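Local coordinates for Card1 endonuclease domain-containing protein (Vibrio cholerae, PDB 1XMX) that is of uncharacterised function but carries a Card1-like endonuclease domain of the PDDEXK clan and may bind nucleic acid, at residues A[304-315]-A[337-348]. Sequence-based numbering, arbitrary orientation.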
ATOM      1  N   LEU A 304       1.457   2.749  -3.697  1.00 17.20           N
ATOM      2  CA  LEU A 304       1.161   1.816  -2.557  1.00 16.52           C
ATOM      3  C   LEU A 304       2.415   1.641  -1.733  1.00 16.39           C
ATOM      4  O   LEU A 304       3.478   1.360  -2.291  1.00 17.22           O
ATOM      5  CB  LEU A 304       0.704   0.450  -3.066  1.00 14.88           C
ATOM      6  CG  LEU A 304       0.275  -0.553  -1.986  1.00 16.64           C
ATOM      7  CD1 LEU A 304      -1.092  -0.148  -1.325  1.00 14.78           C
ATOM      8  CD2 LEU A 304       0.245  -1.958  -2.545  1.00 13.46           C
ATOM      9  N   HIS A 305       2.308   1.887  -0.424  1.00 16.23           N
ATOM     10  CA  HIS A 305       3.419   1.680   0.530  1.00 17.11           C
ATOM     11  C   HIS A 305       2.994   0.628   1.553  1.00 19.12           C
ATOM     12  O   HIS A 305       1.999   0.820   2.277  1.00 18.33           O
ATOM     13  CB  HIS A 305       3.713   2.941   1.316  1.00 19.18           C
ATOM     14  CG  HIS A 305       4.522   3.941   0.559  1.00 20.21           C
ATOM     15  ND1 HIS A 305       4.094   4.492  -0.635  1.00 22.20           N
ATOM     16  CD2 HIS A 305       5.748   4.452   0.793  1.00 20.98           C
ATOM     17  CE1 HIS A 305       5.017   5.325  -1.084  1.00 22.44           C
ATOM     18  NE2 HIS A 305       6.028   5.331  -0.229  1.00 22.16           N
ATOM     19  N   ILE A 306       3.738  -0.473   1.588  1.00 19.22           N
ATOM     20  CA  ILE A 306       3.488  -1.556   2.549  1.00 21.08           C
ATOM     21  C   ILE A 306       4.581  -1.665   3.623  1.00 19.64           C
ATOM     22  O   ILE A 306       5.800  -1.708   3.343  1.00 18.94           O
ATOM     23  CB  ILE A 306       3.435  -2.940   1.850  1.00 21.96           C
ATOM     24  CG1 ILE A 306       2.385  -2.969   0.760  1.00 21.47           C
ATOM     25  CG2 ILE A 306       3.069  -4.095   2.893  1.00 23.13           C
ATOM     26  CD1 ILE A 306       2.664  -4.185  -0.169  1.00 25.14           C
ATOM     27  N   ILE A 307       4.133  -1.827   4.854  1.00 20.41           N
ATOM     28  CA  ILE A 307       5.060  -1.981   5.958  1.00 20.84           C
ATOM     29  C   ILE A 307       4.777  -3.326   6.632  1.00 22.82           C
ATOM     30  O   ILE A 307       3.626  -3.584   7.076  1.00 20.69           O
ATOM     31  CB  ILE A 307       4.893  -0.833   6.966  1.00 19.57           C
ATOM     32  CG1 ILE A 307       5.067   0.507   6.262  1.00 18.57           C
ATOM     33  CG2 ILE A 307       5.933  -0.990   8.140  1.00 18.41           C
ATOM     34  CD1 ILE A 307       4.646   1.710   7.115  1.00 18.01           C
ATOM     35  N   GLU A 308       5.806  -4.177   6.660  1.00 21.55           N
ATOM     36  CA  GLU A 308       5.755  -5.402   7.429  1.00 22.59           C
ATOM     37  C   GLU A 308       6.412  -5.086   8.765  1.00 22.51           C
ATOM     38  O   GLU A 308       7.514  -4.507   8.791  1.00 21.50           O
ATOM     39  CB  GLU A 308       6.595  -6.500   6.783  1.00 26.36           C
ATOM     40  CG  GLU A 308       6.353  -7.870   7.441  1.00 32.07           C
ATOM     41  CD  GLU A 308       6.908  -9.021   6.635  1.00 36.39           C
ATOM     42  OE1 GLU A 308       7.260  -8.803   5.456  1.00 38.32           O
ATOM     43  OE2 GLU A 308       7.009 -10.155   7.180  1.00 38.96           O
ATOM     44  N   CYS A 309       5.730  -5.437   9.853  1.00 21.71           N
ATOM     45  CA  CYS A 309       6.318  -5.405  11.210  1.00 25.08           C
ATOM     46  C   CYS A 309       6.723  -6.818  11.699  1.00 25.01           C
ATOM     47  O   CYS A 309       5.931  -7.745  11.619  1.00 27.97           O
ATOM     48  CB  CYS A 309       5.371  -4.719  12.188  1.00 21.66           C
ATOM     49  SG  CYS A 309       4.929  -3.083  11.568  1.00 26.46           S
ATOM     50  N   LYS A 310       7.982  -6.980  12.088  1.00 24.62           N
ATOM     51  CA  LYS A 310       8.432  -8.170  12.797  1.00 27.66           C
ATOM     52  C   LYS A 310       8.843  -7.825  14.237  1.00 27.88           C
ATOM     53  O   LYS A 310       9.527  -6.821  14.497  1.00 23.66           O
ATOM     54  CB  LYS A 310       9.576  -8.877  12.070  1.00 28.20           C
ATOM     55  CG  LYS A 310       9.125  -9.608  10.790  1.00 29.49           C
ATOM     56  CD  LYS A 310      10.299 -10.318  10.122  1.00 29.09           C
ATOM     57  CE  LYS A 310      10.707 -11.600  10.824  1.00 30.02           C
ATOM     58  NZ  LYS A 310       9.460 -12.294  11.334  1.00 30.25           N
ATOM     59  N   THR A 311       8.354  -8.647  15.168  1.00 30.07           N
ATOM     60  CA  THR A 311       8.812  -8.637  16.568  1.00 31.83           C
ATOM     61  C   THR A 311       9.775  -9.820  16.909  1.00 32.61           C
ATOM     62  O   THR A 311      10.413  -9.797  17.948  1.00 30.24           O
ATOM     63  CB  THR A 311       7.628  -8.680  17.530  1.00 31.95           C
ATOM     64  OG1 THR A 311       6.838  -9.818  17.189  1.00 33.41           O
ATOM     65  CG2 THR A 311       6.751  -7.415  17.436  1.00 29.77           C
ATOM     66  N   LYS A 312       9.905 -10.809  16.023  1.00 34.50           N
ATOM     67  CA  LYS A 312      10.872 -11.895  16.199  1.00 38.30           C
ATOM     68  C   LYS A 312      12.001 -11.771  15.179  1.00 41.25           C
ATOM     69  O   LYS A 312      11.900 -11.023  14.196  1.00 40.49           O
ATOM     70  CB  LYS A 312      10.205 -13.272  16.020  1.00 41.81           C
ATOM     71  CG  LYS A 312       9.431 -13.841  17.237  1.00 43.67           C
ATOM     72  CD  LYS A 312      10.012 -13.277  18.596  1.00 46.58           C
ATOM     73  CE  LYS A 312       9.773 -14.152  19.865  1.00 44.70           C
ATOM     74  NZ  LYS A 312      11.026 -14.929  20.196  1.00 47.29           N
ATOM     75  N   GLY A 313      13.076 -12.527  15.386  1.00 43.35           N
ATOM     76  CA  GLY A 313      14.247 -12.461  14.511  1.00 45.11           C
ATOM     77  C   GLY A 313      14.120 -13.245  13.216  1.00 48.05           C
ATOM     78  O   GLY A 313      13.304 -14.168  13.096  1.00 47.69           O
ATOM     79  N   MET A 314      14.918 -12.866  12.223  1.00 50.35           N
ATOM     80  CA  MET A 314      14.963 -13.608  10.949  1.00 52.57           C
ATOM     81  C   MET A 314      15.860 -14.831  11.015  1.00 54.14           C
ATOM     82  O   MET A 314      17.036 -14.738  11.382  1.00 53.55           O
ATOM     83  CB  MET A 314      15.447 -12.710   9.791  1.00 51.88           C
ATOM     84  CG  MET A 314      14.385 -12.332   8.789  1.00 51.37           C
ATOM     85  SD  MET A 314      14.669 -10.685   8.083  1.00 51.60           S
ATOM     86  CE  MET A 314      13.737  -9.784   9.314  1.00 52.14           C
ATOM     87  N   ARG A 315      15.293 -15.965  10.621  1.00 56.78           N
ATOM     88  CA  ARG A 315      16.042 -17.200  10.423  1.00 59.41           C
ATOM     89  C   ARG A 315      17.124 -17.012   9.366  1.00 59.43           C
ATOM     90  O   ARG A 315      18.306 -17.191   9.641  1.00 60.39           O
ATOM     91  CB  ARG A 315      15.092 -18.314   9.974  1.00 60.20           C
ATOM     92  CG  ARG A 315      13.788 -18.415  10.796  1.00 61.37           C
ATOM     93  CD  ARG A 315      12.929 -19.563  10.260  1.00 61.77           C
ATOM     94  NE  ARG A 315      13.173 -19.730   8.827  1.00 63.26           N
ATOM     95  CZ  ARG A 315      12.682 -20.713   8.077  1.00 63.95           C
ATOM     96  NH1 ARG A 315      11.887 -21.649   8.604  1.00 63.88           N
ATOM     97  NH2 ARG A 315      12.980 -20.748   6.784  1.00 63.63           N
ATOM     98  N   ALA A 337       5.212   0.841  -6.443  1.00 17.48           N
ATOM     99  CA  ALA A 337       4.968   0.481  -5.030  1.00 15.82           C
ATOM    100  C   ALA A 337       6.270   0.394  -4.198  1.00 15.28           C
ATOM    101  O   ALA A 337       7.379   0.126  -4.705  1.00 14.67           O
ATOM    102  CB  ALA A 337       4.107  -0.756  -4.883  1.00 15.01           C
ATOM    103  N   ARG A 338       6.146   0.705  -2.919  1.00 17.16           N
ATOM    104  CA  ARG A 338       7.313   0.709  -2.018  1.00 17.98           C
ATOM    105  C   ARG A 338       7.024  -0.110  -0.770  1.00 16.48           C
ATOM    106  O   ARG A 338       5.893  -0.186  -0.324  1.00 15.60           O
ATOM    107  CB  ARG A 338       7.679   2.128  -1.636  1.00 19.48           C
ATOM    108  CG  ARG A 338       8.566   2.694  -2.719  1.00 25.55           C
ATOM    109  CD  ARG A 338       8.651   4.204  -2.898  1.00 26.56           C
ATOM    110  NE  ARG A 338       8.391   5.030  -1.728  1.00 28.29           N
ATOM    111  CZ  ARG A 338       9.297   5.526  -0.875  1.00 25.82           C
ATOM    112  NH1 ARG A 338      10.611   5.266  -0.956  1.00 25.17           N
ATOM    113  NH2 ARG A 338       8.842   6.268   0.089  1.00 21.37           N
ATOM    114  N   ALA A 339       8.056  -0.719  -0.210  1.00 15.99           N
ATOM    115  CA  ALA A 339       7.866  -1.516   0.992  1.00 16.36           C
ATOM    116  C   ALA A 339       8.997  -1.359   2.012  1.00 16.72           C
ATOM    117  O   ALA A 339      10.171  -1.187   1.692  1.00 17.51           O
ATOM    118  CB  ALA A 339       7.612  -3.038   0.638  1.00 14.47           C
ATOM    119  N   MET A 340       8.594  -1.479   3.263  1.00 17.74           N
ATOM    120  CA  MET A 340       9.483  -1.319   4.384  1.00 15.39           C
ATOM    121  C   MET A 340       9.342  -2.526   5.354  1.00 15.67           C
ATOM    122  O   MET A 340       8.245  -3.055   5.548  1.00 14.94           O
ATOM    123  CB  MET A 340       9.021  -0.071   5.108  1.00 14.71           C
ATOM    124  CG  MET A 340       9.624   0.036   6.475  1.00 14.71           C
ATOM    125  SD  MET A 340       9.306   1.576   7.313  1.00 12.29           S
ATOM    126  CE  MET A 340      10.485   2.700   6.452  1.00  9.07           C
ATOM    127  N   LEU A 341      10.436  -2.937   5.977  1.00 16.57           N
ATOM    128  CA  LEU A 341      10.316  -3.884   7.115  1.00 16.48           C
ATOM    129  C   LEU A 341      10.685  -3.157   8.396  1.00 15.52           C
ATOM    130  O   LEU A 341      11.769  -2.593   8.498  1.00 13.57           O
ATOM    131  CB  LEU A 341      11.192  -5.123   6.894  1.00 16.20           C
ATOM    132  CG  LEU A 341      11.401  -6.105   8.037  1.00 17.44           C
ATOM    133  CD1 LEU A 341      10.071  -6.720   8.462  1.00 18.04           C
ATOM    134  CD2 LEU A 341      12.404  -7.204   7.578  1.00 18.81           C
ATOM    135  N   VAL A 342       9.757  -3.129   9.361  1.00 17.56           N
ATOM    136  CA  VAL A 342      10.087  -2.600  10.689  1.00 18.26           C
ATOM    137  C   VAL A 342      10.368  -3.809  11.609  1.00 20.10           C
ATOM    138  O   VAL A 342       9.520  -4.689  11.736  1.00 20.08           O
ATOM    139  CB  VAL A 342       8.956  -1.700  11.249  1.00 16.90           C
ATOM    140  CG1 VAL A 342       9.289  -1.262  12.702  1.00 12.74           C
ATOM    141  CG2 VAL A 342       8.715  -0.461  10.268  1.00 17.32           C
ATOM    142  N   SER A 343      11.555  -3.851  12.211  1.00 19.54           N
ATOM    143  CA  SER A 343      11.993  -5.003  12.976  1.00 22.37           C
ATOM    144  C   SER A 343      12.366  -4.558  14.390  1.00 23.96           C
ATOM    145  O   SER A 343      13.145  -3.633  14.560  1.00 23.11           O
ATOM    146  CB  SER A 343      13.209  -5.663  12.318  1.00 23.53           C
ATOM    147  OG  SER A 343      13.555  -6.856  13.024  1.00 27.08           O
ATOM    148  N   PHE A 344      11.762  -5.210  15.383  1.00 25.10           N
ATOM    149  CA  PHE A 344      12.040  -4.981  16.774  1.00 24.10           C
ATOM    150  C   PHE A 344      13.396  -5.566  17.167  1.00 24.55           C
ATOM    151  O   PHE A 344      14.087  -5.010  18.052  1.00 23.77           O
ATOM    152  CB  PHE A 344      10.902  -5.594  17.593  1.00 26.99           C
ATOM    153  CG  PHE A 344      11.095  -5.515  19.099  1.00 26.72           C
ATOM    154  CD1 PHE A 344      11.003  -4.294  19.769  1.00 28.74           C
ATOM    155  CD2 PHE A 344      11.319  -6.653  19.832  1.00 26.09           C
ATOM    156  CE1 PHE A 344      11.169  -4.216  21.160  1.00 28.74           C
ATOM    157  CE2 PHE A 344      11.481  -6.579  21.206  1.00 27.86           C
ATOM    158  CZ  PHE A 344      11.410  -5.362  21.870  1.00 27.89           C
ATOM    159  N   ARG A 345      13.804  -6.649  16.495  1.00 23.21           N
ATOM    160  CA  ARG A 345      15.055  -7.295  16.785  1.00 25.72           C
ATOM    161  C   ARG A 345      16.140  -6.892  15.797  1.00 25.97           C
ATOM    162  O   ARG A 345      15.845  -6.553  14.676  1.00 25.73           O
ATOM    163  CB  ARG A 345      14.861  -8.824  16.789  1.00 29.68           C
ATOM    164  CG  ARG A 345      13.822  -9.374  17.846  1.00 32.25           C
ATOM    165  CD  ARG A 345      14.492  -9.951  19.115  1.00 35.87           C
ATOM    166  NE  ARG A 345      14.989  -8.921  20.059  1.00 38.56           N
ATOM    167  CZ  ARG A 345      16.230  -8.848  20.573  1.00 39.38           C
ATOM    168  NH1 ARG A 345      17.149  -9.763  20.278  1.00 40.64           N
ATOM    169  NH2 ARG A 345      16.568  -7.848  21.392  1.00 37.44           N
ATOM    170  N   PRO A 346      17.418  -6.964  16.214  1.00 27.44           N
ATOM    171  CA  PRO A 346      18.565  -6.563  15.384  1.00 28.51           C
ATOM    172  C   PRO A 346      18.517  -7.249  14.030  1.00 30.34           C
ATOM    173  O   PRO A 346      18.008  -8.339  13.911  1.00 28.83           O
ATOM    174  CB  PRO A 346      19.778  -7.056  16.182  1.00 27.90           C
ATOM    175  CG  PRO A 346      19.275  -7.154  17.604  1.00 27.65           C
ATOM    176  CD  PRO A 346      17.817  -7.420  17.557  1.00 26.87           C
ATOM    177  N   LEU A 347      19.036  -6.599  12.997  1.00 34.01           N
ATOM    178  CA  LEU A 347      19.060  -7.219  11.682  1.00 36.26           C
ATOM    179  C   LEU A 347      20.488  -7.630  11.308  1.00 36.07           C
ATOM    180  O   LEU A 347      21.411  -6.839  11.378  1.00 36.35           O
ATOM    181  CB  LEU A 347      18.476  -6.266  10.649  1.00 38.79           C
ATOM    182  CG  LEU A 347      17.351  -5.373  11.179  1.00 39.64           C
ATOM    183  CD1 LEU A 347      17.822  -3.882  11.339  1.00 39.73           C
ATOM    184  CD2 LEU A 347      16.151  -5.513  10.286  1.00 38.88           C
ATOM    185  N   ARG A 348      20.666  -8.891  10.962  1.00 36.46           N
ATOM    186  CA  ARG A 348      21.965  -9.386  10.529  1.00 37.64           C
ATOM    187  C   ARG A 348      22.420  -8.632   9.237  1.00 36.69           C
ATOM    188  O   ARG A 348      21.575  -8.102   8.504  1.00 34.90           O
ATOM    189  CB  ARG A 348      21.834 -10.905  10.393  1.00 41.07           C
ATOM    190  CG  ARG A 348      22.923 -11.648   9.664  1.00 45.85           C
ATOM    191  CD  ARG A 348      22.390 -13.033   9.332  1.00 48.63           C
ATOM    192  NE  ARG A 348      21.706 -13.651  10.476  1.00 51.69           N
ATOM    193  CZ  ARG A 348      20.409 -13.970  10.498  1.00 53.33           C
ATOM    194  NH1 ARG A 348      19.640 -13.718   9.431  1.00 53.02           N
ATOM    195  NH2 ARG A 348      19.877 -14.558  11.579  1.00 52.97           N
TER
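Arg338 and His305 lie side by side on neighbouring parallel strands, 338-343 and 304-310, whose pairing is carried by seven backbone hydrogen bonds running from Arg338 N to Leu304 O (2.8 Å) through to Phe344 N and Lys310 O (2.9 Å). Between them Ile306, Glu308 and Lys310 each use both N and O, while CA-H...O contacts, such as Ala339 CA to Ile306 O at 3.1 Å, add to the same pairing.

Among the polar side chains, Arg338 lays its CB over one face of the His305 imidazole, 4.0 Å from the centroid. Its chain then bends at chi3 (27°), and NH2 gives a rather bent hydrogen bond to His305 NE2 (3.0 Å) in the imidazole plane. His305 ND1 is hydrogen-bonded to Lys303 O, and the two bonds together probably fix the ring's rotation; Trp378 makes a cation-pi contact with Arg338 and meets the His305 ring edge-to-face. Farther along, Arg348 NH2 donates a nearly straight hydrogen bond to Met314 O (2.9 Å), in the guanidinium plane, while NH1 forms a salt bridge with Asp351.

Apolar contacts differ on the two faces. Ile307 CG2 meets Val342 CG2 (3.5 Å) on the face packed by helix 371-380. On the other, under helix 321-333, Leu341 CD1 lies against the aliphatic carbons CB and CG of Glu308 and CG and CD of Lys310, while its CD2 meets Met314 CE tip to tip.

Strand 303-310, helix 321-333 and strand 338-343 form a beta-alpha-beta crossover within the mixed sheet, consistent with the PDDEXK nuclease fold; Glu308-Cys309-Lys310 matches that family's E-x-K signature.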